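Local coordinates for factor H binding protein (PDB 3R15) that binds complement factor H, probably as a surface lipoprotein through which Treponema denticola recruits this host regulator of complement, at residues R40-P43 / A44-I48. Sequence-based numbering, arbitrary orientation.
Sequences RHIP and AGAVI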
loop_
_atom_site.group_PDB
_atom_site.type_symbol
_atom_site.label_atom_id
_atom_site.label_comp_id
_atom_site.label_asym_id
_atom_site.label_seq_id
_atom_site.Cartn_x
_atom_site.Cartn_y
_atom_site.Cartn_z
ATOM N N ARG A 40 -1.688 -2.102 15.804
ATOM C CA ARG A 40 -1.980 -0.671 15.942
ATOM C C ARG A 40 -2.879 -0.121 14.838
ATOM O O ARG A 40 -3.033 -0.725 13.775
ATOM C CB ARG A 40 -0.682 0.139 15.965
ATOM C CG ARG A 40 0.070 0.067 14.659
ATOM C CD ARG A 40 1.311 0.924 14.673
ATOM N NE ARG A 40 2.202 0.592 13.569
ATOM C CZ ARG A 40 2.648 1.474 12.678
ATOM N NH1 ARG A 40 2.279 2.745 12.758
ATOM N NH2 ARG A 40 3.476 1.090 11.714
ATOM N N HIS A 41 -3.461 1.042 15.120
ATOM C CA HIS A 41 -4.105 1.878 14.118
ATOM C C HIS A 41 -3.047 2.784 13.512
ATOM O O HIS A 41 -2.086 3.156 14.175
ATOM C CB HIS A 41 -5.198 2.730 14.770
ATOM C CG HIS A 41 -6.295 1.924 15.386
ATOM N ND1 HIS A 41 -7.514 1.735 14.772
ATOM C CD2 HIS A 41 -6.355 1.251 16.560
ATOM C CE1 HIS A 41 -8.276 0.976 15.539
ATOM N NE2 HIS A 41 -7.602 0.680 16.635
ATOM N N ILE A 42 -3.218 3.133 12.246
ATOM C CA ILE A 42 -2.268 4.019 11.576
ATOM C C ILE A 42 -3.008 5.283 11.161
ATOM O O ILE A 42 -3.934 5.230 10.341
ATOM C CB ILE A 42 -1.622 3.322 10.362
ATOM C CG1 ILE A 42 -0.835 2.089 10.825
ATOM C CG2 ILE A 42 -0.726 4.295 9.597
ATOM C CD1 ILE A 42 -0.174 1.305 9.687
ATOM N N PRO A 43 -2.636 6.423 11.755
ATOM C CA PRO A 43 -3.368 7.678 11.523
ATOM C C PRO A 43 -3.176 8.231 10.111
ATOM O O PRO A 43 -2.222 7.861 9.424
ATOM C CB PRO A 43 -2.798 8.633 12.580
ATOM C CG PRO A 43 -1.433 8.077 12.905
ATOM C CD PRO A 43 -1.537 6.581 12.725
ATOM N N ALA A 44 -4.097 9.095 9.696
ATOM C CA ALA A 44 -4.100 9.641 8.326
ATOM C C ALA A 44 -2.769 10.249 7.856
ATOM O O ALA A 44 -2.326 10.013 6.722
ATOM C CB ALA A 44 -5.249 10.645 8.165
ATOM N N GLY A 45 -2.117 11.032 8.710
ATOM C CA GLY A 45 -0.844 11.622 8.331
ATOM C C GLY A 45 0.247 10.582 8.127
ATOM O O GLY A 45 1.108 10.729 7.258
ATOM N N ALA A 46 0.213 9.527 8.936
ATOM C CA ALA A 46 1.177 8.451 8.785
ATOM C C ALA A 46 0.929 7.693 7.479
ATOM O O ALA A 46 1.883 7.255 6.828
ATOM C CB ALA A 46 1.123 7.516 9.969
ATOM N N VAL A 47 -0.336 7.558 7.081
ATOM C CA VAL A 47 -0.661 6.888 5.812
ATOM C C VAL A 47 -0.083 7.690 4.638
ATOM O O VAL A 47 0.476 7.129 3.686
ATOM C CB VAL A 47 -2.191 6.695 5.628
ATOM C CG1 VAL A 47 -2.523 6.191 4.215
ATOM C CG2 VAL A 47 -2.752 5.748 6.707
ATOM N N ILE A 48 -0.213 9.009 4.717
ATOM C CA ILE A 48 0.347 9.892 3.698
ATOM C C ILE A 48 1.865 9.715 3.603
ATOM O O ILE A 48 2.409 9.573 2.503
ATOM C CB ILE A 48 -0.014 11.366 3.989
ATOM C CG1 ILE A 48 -1.504 11.587 3.733
ATOM C CG2 ILE A 48 0.820 12.318 3.115
ATOM C CD1 ILE A 48 -2.031 12.904 4.300
#
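Ile42 and Val47 form a hydrophobic staple at the N-terminus of helix 44-59: with Pro43 in the N-cap position, the residue just before the cap packs against the one five positions further on. The carbonyl of Pro43 starts the helix: Pro43 O accepts a hydrogen bond from Val47 N at 3.0 Å, an i to i+4 bond.

One residue earlier, Ile42 supplies the outer half of the staple. From its CB the side chain forks. The CG2 branch, placed anti to the backbone N by a chi1 of -62°, reaches the first turn and touches the CG2 of Val47 at 3.8 Å; the same methyl also meets the CB of Ala46 at 3.7 Å. The other branch turns back along the chain, where CG1 lies against one face of the Arg40 guanidinium, 3.7 Å above its plane and toward the rim. A chi2 of 179° extends this branch, and Ile42 CD1 ends 4.1 Å from Arg40 CZ, still beside that group. The guanidinium also forms a salt bridge with Glu36 through NH2. Leu37 touches Ile42 and Ile74 touches Val47, both of which are buried, while the Ile42 backbone hydrogen-bonds to Ile74, tying the loop before the helix to a second loop.

Pro43 flanks the same methyl group of Ala46 with its ring: CG and CD both lie 3.9 Å from Ala46 CB. Val47 CG2, anti to its own carbonyl carbon, lies 3.5 Å from Pro43 O.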